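Local structure of VAPBC49 (Mycobacterium tuberculosis, 5AF3) at residues Y26-W37 with I75-R86; L177-V185 with D230-A238. The protein is possibly the antitoxin component of a type II toxin-antitoxin system, with VapC45 as its cognate toxin. One frame throughout, in Å; residues are numbered along the deposited sequence.

Contact 1: Y26-W37 with I75-R86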
# COMPACT_ATOMS: atom_id res chain seq x y z
N TYR A 26 -3.96 8.39 2.56
CA TYR A 26 -5.04 7.59 3.12
C TYR A 26 -5.89 6.85 2.08
O TYR A 26 -6.29 5.73 2.31
CB TYR A 26 -5.94 8.42 4.03
CG TYR A 26 -5.25 9.30 5.05
CD1 TYR A 26 -3.98 8.97 5.59
CD2 TYR A 26 -5.86 10.47 5.49
CE1 TYR A 26 -3.36 9.81 6.55
CE2 TYR A 26 -5.24 11.29 6.44
CZ TYR A 26 -4.00 10.95 6.95
OH TYR A 26 -3.44 11.80 7.89
N LEU A 27 -6.18 7.53 0.96
CA LEU A 27 -6.99 6.99 -0.15
C LEU A 27 -6.18 6.22 -1.20
O LEU A 27 -6.75 5.46 -1.99
CB LEU A 27 -7.76 8.12 -0.84
CG LEU A 27 -8.69 8.97 0.03
CD1 LEU A 27 -9.58 9.78 -0.94
CD2 LEU A 27 -9.48 8.17 1.02
N VAL A 28 -4.86 6.38 -1.16
CA VAL A 28 -3.95 5.76 -2.15
C VAL A 28 -4.33 6.23 -3.57
O VAL A 28 -4.79 5.45 -4.43
CB VAL A 28 -3.90 4.21 -2.07
CG1 VAL A 28 -2.70 3.67 -2.87
CG2 VAL A 28 -3.81 3.74 -0.62
N VAL A 29 -4.17 7.53 -3.77
CA VAL A 29 -4.52 8.22 -5.00
C VAL A 29 -3.47 9.30 -5.14
O VAL A 29 -3.05 9.89 -4.13
CB VAL A 29 -5.94 8.85 -4.98
CG1 VAL A 29 -6.09 9.83 -3.85
CG2 VAL A 29 -6.28 9.56 -6.33
N PRO A 30 -2.98 9.55 -6.38
CA PRO A 30 -1.99 10.60 -6.56
C PRO A 30 -2.48 11.95 -6.10
O PRO A 30 -3.64 12.34 -6.36
CB PRO A 30 -1.69 10.56 -8.08
CG PRO A 30 -1.99 9.18 -8.46
CD PRO A 30 -3.25 8.85 -7.65
N ARG A 31 -1.61 12.67 -5.37
CA ARG A 31 -1.97 14.01 -4.98
C ARG A 31 -2.41 14.91 -6.15
O ARG A 31 -3.29 15.76 -5.99
CB ARG A 31 -0.83 14.66 -4.19
CG ARG A 31 -1.25 15.97 -3.56
CD ARG A 31 -0.10 16.97 -3.63
NE ARG A 31 -0.61 18.34 -3.56
CZ ARG A 31 -0.76 19.03 -2.44
NH1 ARG A 31 -0.42 18.50 -1.27
NH2 ARG A 31 -1.26 20.27 -2.48
N ALA A 32 -1.79 14.77 -7.32
CA ALA A 32 -2.14 15.65 -8.43
C ALA A 32 -3.57 15.37 -8.89
O ALA A 32 -4.30 16.29 -9.30
CB ALA A 32 -1.12 15.50 -9.62
N THR A 33 -3.98 14.10 -8.79
CA THR A 33 -5.33 13.69 -9.14
C THR A 33 -6.33 14.37 -8.21
O THR A 33 -7.33 14.94 -8.65
CB THR A 33 -5.42 12.15 -9.14
OG1 THR A 33 -4.54 11.64 -10.15
CG2 THR A 33 -6.81 11.65 -9.43
N LEU A 34 -6.05 14.32 -6.91
CA LEU A 34 -6.90 14.97 -5.92
C LEU A 34 -7.00 16.47 -6.14
O LEU A 34 -8.09 17.04 -6.00
CB LEU A 34 -6.36 14.71 -4.50
CG LEU A 34 -6.58 13.31 -3.94
CD1 LEU A 34 -6.02 13.30 -2.54
CD2 LEU A 34 -8.07 12.92 -3.89
N ALA A 35 -5.89 17.08 -6.51
CA ALA A 35 -5.85 18.50 -6.77
C ALA A 35 -6.82 18.81 -7.91
O ALA A 35 -7.60 19.75 -7.81
CB ALA A 35 -4.45 18.95 -7.10
N THR A 36 -6.77 18.00 -8.98
CA THR A 36 -7.69 18.19 -10.13
C THR A 36 -9.14 18.07 -9.67
O THR A 36 -9.98 18.91 -10.03
CB THR A 36 -7.38 17.19 -11.31
OG1 THR A 36 -6.03 17.40 -11.75
CG2 THR A 36 -8.32 17.41 -12.48
N TRP A 37 -9.43 17.06 -8.83
CA TRP A 37 -10.78 16.86 -8.32
C TRP A 37 -11.29 18.01 -7.44
O TRP A 37 -12.45 18.32 -7.48
CB TRP A 37 -10.91 15.55 -7.57
CG TRP A 37 -10.64 14.30 -8.44
CD1 TRP A 37 -10.49 14.26 -9.80
CD2 TRP A 37 -10.51 12.95 -7.98
NE1 TRP A 37 -10.26 12.97 -10.22
CE2 TRP A 37 -10.30 12.14 -9.13
CE3 TRP A 37 -10.59 12.33 -6.72
CZ2 TRP A 37 -10.13 10.74 -9.05
CZ3 TRP A 37 -10.42 10.95 -6.63
CH2 TRP A 37 -10.18 10.17 -7.80
N ILE A 75 -13.55 13.97 1.55
CA ILE A 75 -12.70 12.78 1.47
C ILE A 75 -13.52 11.52 1.11
O ILE A 75 -13.02 10.60 0.44
CB ILE A 75 -11.78 12.56 2.72
CG1 ILE A 75 -10.49 11.84 2.25
CG2 ILE A 75 -12.47 11.76 3.81
CD1 ILE A 75 -9.43 11.73 3.33
N ALA A 76 -14.79 11.50 1.53
CA ALA A 76 -15.67 10.37 1.26
C ALA A 76 -15.96 10.36 -0.25
O ALA A 76 -15.90 9.30 -0.89
CB ALA A 76 -17.01 10.53 2.08
N GLU A 77 -16.26 11.54 -0.80
CA GLU A 77 -16.47 11.69 -2.26
C GLU A 77 -15.18 11.30 -3.03
O GLU A 77 -15.22 10.57 -4.02
CB GLU A 77 -16.88 13.14 -2.55
CG GLU A 77 -18.28 13.45 -1.93
CD GLU A 77 -18.66 14.92 -1.96
OE1 GLU A 77 -17.74 15.77 -1.97
OE2 GLU A 77 -19.90 15.18 -2.01
N ALA A 78 -14.03 11.75 -2.54
CA ALA A 78 -12.73 11.38 -3.16
C ALA A 78 -12.48 9.87 -3.09
O ALA A 78 -11.97 9.28 -4.04
CB ALA A 78 -11.56 12.17 -2.52
N TYR A 79 -12.87 9.25 -1.98
CA TYR A 79 -12.71 7.84 -1.78
C TYR A 79 -13.53 7.06 -2.82
O TYR A 79 -13.01 6.13 -3.47
CB TYR A 79 -13.12 7.43 -0.37
CG TYR A 79 -13.21 5.93 -0.17
CD1 TYR A 79 -12.07 5.16 0.08
CD2 TYR A 79 -14.45 5.30 -0.19
CE1 TYR A 79 -12.18 3.80 0.28
CE2 TYR A 79 -14.56 3.97 0.02
CZ TYR A 79 -13.43 3.21 0.23
OH TYR A 79 -13.60 1.86 0.43
N VAL A 80 -14.77 7.48 -3.02
CA VAL A 80 -15.66 6.81 -3.99
C VAL A 80 -15.17 7.01 -5.43
O VAL A 80 -15.09 6.04 -6.17
CB VAL A 80 -17.10 7.26 -3.82
CG1 VAL A 80 -18.00 6.72 -4.97
CG2 VAL A 80 -17.65 6.72 -2.45
N LEU A 81 -14.83 8.23 -5.80
CA LEU A 81 -14.24 8.52 -7.10
C LEU A 81 -12.95 7.73 -7.35
O LEU A 81 -12.67 7.32 -8.46
CB LEU A 81 -13.94 9.99 -7.23
CG LEU A 81 -15.14 10.93 -7.38
CD1 LEU A 81 -14.62 12.34 -7.45
CD2 LEU A 81 -15.92 10.54 -8.68
N ASN A 82 -12.16 7.52 -6.30
CA ASN A 82 -10.97 6.67 -6.46
C ASN A 82 -11.30 5.22 -6.72
O ASN A 82 -10.55 4.51 -7.44
CB ASN A 82 -10.04 6.80 -5.26
CG ASN A 82 -8.63 6.28 -5.56
OD1 ASN A 82 -8.13 6.43 -6.68
ND2 ASN A 82 -8.01 5.63 -4.58
N ALA A 83 -12.41 4.75 -6.14
CA ALA A 83 -12.88 3.41 -6.36
C ALA A 83 -13.33 3.31 -7.81
O ALA A 83 -13.09 2.28 -8.46
CB ALA A 83 -14.05 3.07 -5.43
N PHE A 84 -13.95 4.39 -8.32
CA PHE A 84 -14.33 4.44 -9.74
C PHE A 84 -13.06 4.36 -10.63
O PHE A 84 -13.01 3.58 -11.60
CB PHE A 84 -15.14 5.71 -10.10
CG PHE A 84 -16.52 5.78 -9.49
CD1 PHE A 84 -17.05 4.73 -8.73
CD2 PHE A 84 -17.30 6.93 -9.68
CE1 PHE A 84 -18.33 4.85 -8.16
CE2 PHE A 84 -18.57 7.05 -9.12
CZ PHE A 84 -19.07 6.03 -8.36
N ARG A 85 -12.04 5.12 -10.26
CA ARG A 85 -10.78 5.21 -11.01
C ARG A 85 -10.10 3.85 -11.04
O ARG A 85 -9.68 3.39 -12.09
CB ARG A 85 -9.85 6.22 -10.36
CG ARG A 85 -8.54 6.46 -11.13
CD ARG A 85 -7.69 7.50 -10.43
NE ARG A 85 -7.07 6.91 -9.26
CZ ARG A 85 -5.78 6.59 -9.17
NH1 ARG A 85 -4.93 6.83 -10.17
NH2 ARG A 85 -5.34 6.06 -8.04
N ARG A 86 -10.01 3.20 -9.88
CA ARG A 86 -9.47 1.84 -9.76
C ARG A 86 -10.17 0.84 -10.67
O ARG A 86 -9.53 -0.07 -11.21
CB ARG A 86 -9.62 1.35 -8.31
CG ARG A 86 -8.86 0.09 -7.96
CD ARG A 86 -9.01 -0.20 -6.44
NE ARG A 86 -8.39 0.81 -5.60
CZ ARG A 86 -9.03 1.65 -4.77
NH1 ARG A 86 -10.36 1.66 -4.65
NH2 ARG A 86 -8.34 2.51 -4.05
O HOH W 1 -5.85 3.43 -5.45
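Leu27 and Trp37 carry the packed part of this contact, each set against helix 75-86. Leu27 enters with both methyls: CD1 lies 3.5 Å from Ala78 CB, tighter than usual for two carbons, while CD2 rests against Tyr79 CB and Ile75 CG1. Leu34 CD2 reaches the same alanine methyl. Trp37 is a knob among Ala78, Leu81, Asn82 and Arg85. Its CG is anti to the carbonyl carbon (chi1 -62°), which carries the indole to helix 75-86; there Leu81 CB sits over one face, 4.0 Å from the centroid of the six-membered ring, in a CH-pi contact. Thr33 CG2 lies on the opposite face.

The side formed by Val28, Pro30 and Arg85 is more exposed and is held by polar bonds and a water. Here helix 20-27 ends in a Schellman motif, with Val28 as its C-prime residue. Asn82 ND2 donates to Val28 O over 3.2 Å, approaching from above the carbonyl plane, and a water joins the same two atoms. Arg85 bends at chi3 (75°) and grips Asn82 OD1 side-on with NE and NH2; Val29 CG2 and Pro30 CD lie over one face of its guanidinium.

Asn82 thus spends its amide in two directions: the two bonds from Arg85 to OD1 fit the modelled orientation of the group, with ND2 toward the turn between helices 20-27 and 31-38, in what is predicted to be a DNA-binding helix-turn-helix domain.

Contact 2: L177-V185 with D230-A238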
# COMPACT_ATOMS: atom_id res chain seq x y z
N LEU A 177 -10.54 1.56 5.69
CA LEU A 177 -9.48 1.57 4.63
C LEU A 177 -8.98 0.13 4.45
O LEU A 177 -8.30 -0.42 5.32
CB LEU A 177 -8.36 2.57 4.99
CG LEU A 177 -8.81 4.01 5.29
CD1 LEU A 177 -7.67 4.84 5.72
CD2 LEU A 177 -9.50 4.66 4.06
N PRO A 178 -9.43 -0.55 3.36
CA PRO A 178 -9.20 -2.01 3.25
C PRO A 178 -7.73 -2.37 3.04
O PRO A 178 -7.37 -3.53 3.23
CB PRO A 178 -10.07 -2.43 2.05
CG PRO A 178 -10.19 -1.20 1.22
CD PRO A 178 -10.18 -0.02 2.20
N GLN A 179 -6.92 -1.38 2.73
CA GLN A 179 -5.47 -1.60 2.55
C GLN A 179 -4.81 -1.96 3.89
O GLN A 179 -3.72 -2.55 3.89
CB GLN A 179 -4.74 -0.42 1.91
CG GLN A 179 -4.60 0.87 2.74
CD GLN A 179 -5.70 1.90 2.44
OE1 GLN A 179 -5.43 3.11 2.43
NE2 GLN A 179 -6.92 1.43 2.20
N TYR A 180 -5.48 -1.64 5.01
CA TYR A 180 -4.98 -2.02 6.34
C TYR A 180 -5.48 -3.39 6.81
O TYR A 180 -5.13 -3.84 7.90
CB TYR A 180 -5.33 -0.96 7.38
CG TYR A 180 -4.67 0.36 7.23
CD1 TYR A 180 -5.24 1.36 6.43
CD2 TYR A 180 -3.46 0.64 7.90
CE1 TYR A 180 -4.66 2.58 6.32
CE2 TYR A 180 -2.88 1.88 7.80
CZ TYR A 180 -3.47 2.84 7.00
OH TYR A 180 -2.91 4.09 6.88
N GLY A 181 -6.32 -4.02 6.01
CA GLY A 181 -6.72 -5.39 6.25
C GLY A 181 -7.47 -5.54 7.57
O GLY A 181 -8.26 -4.69 7.95
N ASP A 182 -7.18 -6.64 8.27
CA ASP A 182 -7.84 -6.93 9.54
C ASP A 182 -7.48 -6.00 10.70
O ASP A 182 -8.06 -6.14 11.78
CB ASP A 182 -7.65 -8.41 9.92
CG ASP A 182 -8.38 -9.37 8.97
OD1 ASP A 182 -9.53 -9.07 8.53
OD2 ASP A 182 -7.80 -10.42 8.66
N ALA A 183 -6.59 -5.01 10.49
CA ALA A 183 -6.43 -3.94 11.50
C ALA A 183 -7.69 -3.09 11.63
O ALA A 183 -7.84 -2.33 12.59
CB ALA A 183 -5.23 -3.01 11.18
N ASN A 184 -8.60 -3.21 10.64
CA ASN A 184 -9.80 -2.35 10.59
C ASN A 184 -9.54 -0.89 10.91
O ASN A 184 -10.06 -0.33 11.86
CB ASN A 184 -10.92 -2.94 11.47
CG ASN A 184 -11.25 -4.34 11.06
OD1 ASN A 184 -11.40 -4.62 9.87
ND2 ASN A 184 -11.34 -5.25 12.01
N VAL A 185 -8.71 -0.27 10.07
CA VAL A 185 -8.36 1.12 10.20
C VAL A 185 -9.41 1.93 9.47
O VAL A 185 -9.79 1.59 8.32
CB VAL A 185 -6.94 1.38 9.67
CG1 VAL A 185 -6.67 2.87 9.48
CG2 VAL A 185 -5.91 0.70 10.65
N ASP A 230 -0.92 -9.19 15.10
CA ASP A 230 -1.29 -9.36 13.69
C ASP A 230 -1.86 -8.09 13.07
O ASP A 230 -1.53 -7.73 11.94
CB ASP A 230 -2.27 -10.52 13.52
CG ASP A 230 -1.57 -11.88 13.54
OD1 ASP A 230 -0.31 -11.93 13.51
OD2 ASP A 230 -2.29 -12.89 13.58
N GLN A 231 -2.72 -7.41 13.82
CA GLN A 231 -3.25 -6.10 13.41
C GLN A 231 -2.15 -5.05 13.23
O GLN A 231 -2.20 -4.25 12.28
CB GLN A 231 -4.29 -5.60 14.41
CG GLN A 231 -5.61 -6.33 14.30
CD GLN A 231 -6.58 -5.89 15.36
OE1 GLN A 231 -6.19 -5.58 16.50
NE2 GLN A 231 -7.86 -5.84 14.99
N LEU A 232 -1.16 -5.05 14.12
CA LEU A 232 -0.03 -4.14 13.95
C LEU A 232 0.73 -4.42 12.66
O LEU A 232 1.12 -3.48 11.98
CB LEU A 232 0.96 -4.21 15.11
CG LEU A 232 0.71 -3.47 16.39
CD1 LEU A 232 1.88 -3.76 17.34
CD2 LEU A 232 0.48 -1.92 16.17
N ARG A 233 1.01 -5.70 12.38
CA ARG A 233 1.73 -6.05 11.15
C ARG A 233 0.94 -5.56 9.93
O ARG A 233 1.52 -4.96 8.99
CB ARG A 233 2.01 -7.55 11.06
CG ARG A 233 3.14 -8.03 11.97
CD ARG A 233 3.12 -9.58 12.17
NE ARG A 233 3.86 -9.91 13.37
CZ ARG A 233 3.36 -10.44 14.48
NH1 ARG A 233 2.08 -10.81 14.57
NH2 ARG A 233 4.16 -10.65 15.50
N ASP A 234 -0.38 -5.79 9.97
CA ASP A 234 -1.29 -5.29 8.93
C ASP A 234 -1.22 -3.77 8.76
O ASP A 234 -1.16 -3.26 7.64
CB ASP A 234 -2.73 -5.73 9.24
CG ASP A 234 -2.94 -7.20 9.06
OD1 ASP A 234 -2.02 -7.88 8.51
OD2 ASP A 234 -4.01 -7.70 9.46
N ALA A 235 -1.22 -3.04 9.86
CA ALA A 235 -1.10 -1.58 9.76
C ALA A 235 0.23 -1.16 9.15
O ALA A 235 0.28 -0.29 8.31
CB ALA A 235 -1.30 -0.90 11.13
N LEU A 236 1.32 -1.80 9.59
CA LEU A 236 2.63 -1.40 9.17
C LEU A 236 2.79 -1.50 7.66
O LEU A 236 3.41 -0.64 7.05
CB LEU A 236 3.64 -2.31 9.89
CG LEU A 236 5.08 -1.92 10.08
CD1 LEU A 236 5.23 -0.58 10.82
CD2 LEU A 236 5.75 -3.11 10.86
N ASP A 237 2.24 -2.58 7.11
CA ASP A 237 2.41 -3.06 5.72
C ASP A 237 1.34 -2.57 4.76
O ASP A 237 1.33 -2.96 3.59
CB ASP A 237 2.40 -4.61 5.70
CG ASP A 237 3.54 -5.25 6.53
OD1 ASP A 237 4.62 -4.66 6.61
OD2 ASP A 237 3.34 -6.36 7.08
N ALA A 238 0.41 -1.75 5.24
CA ALA A 238 -0.60 -1.14 4.35
C ALA A 238 -0.03 -0.21 3.25
O ALA A 238 0.67 0.74 3.56
CB ALA A 238 -1.69 -0.41 5.20
O HOH W 2 -5.17 -8.37 7.14
O HOH W 3 -9.22 -7.99 13.03
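The 3-10 segment 178-183 on one side and the last turns of a helix on the other bring their backbones close: the CA atoms of Ala183 and Gln231 are 4.3 Å apart, and those of Tyr180 and Ala238 4.9 Å. At each close pair one partner is an alanine, Ala183 or Ala238. The methyl of Ala183 lies 3.5 Å from Gln231 O and also meets Asp234 CB, while Gly181 has positive phi.

Tyr180 fills the other end. With CG anti to the carbonyl carbon (chi1 -67°), its ring is layered between two aliphatic groups: Ala238 CB lies over one face, 3.7 Å from the ring centroid in a CH-pi contact, and Val185 CG1 is centred over the opposite face. Ala235 CA touches the ring edge in its plane. The polar links lie farther up the helix. Gln231, extended beyond CG, sends NE2 to Asp182 O (3.2 Å, N-H...O angle 158°), with the acceptor near its amide plane; a water connects the same two atoms, and Gln231 OE1 accepts from Thr228 N. A second water accepts a hydrogen bond from Asp182 N (2.9 Å) and donates weakly to Asp234 OD2, so it links the two, Asp234 OD2 being 3.5 Å from Asp182 N.

Phe198 of strand 197-198 packs on Ala183, Val185 and Ala235, joining loop, sheet and helix 229-236. Behind that helix, Leu232 and Leu236 face helices 206-213 and 218-225, while Asp237 hydrogen-bonds His159 and Tyr160 of the second subunit.

How the contacts relate
The two contacts follow one another along the chain, contact 1 closing before contact 2 opens, and their centres lie about 20 Å apart. Contact 1 joins helices 20-27, 31-38 and 72-86 within the putative DNA-binding region; contact 2 folds helix 229-236, in the DUF433 region, back on the loop between strands 172-176 and 185-187. That loop also reaches contact 1, where Leu177 meets Tyr26 and Gln179 packs on Val28. Strand 172-176, leading into it, lies against helix 72-86 through Ile175. The four-stranded sheet and its loop thus connect the two sequence regions, while the second subunit lies against contact 2 and reaches contact 1 through a weak bond from its Arg213 to Arg86 O.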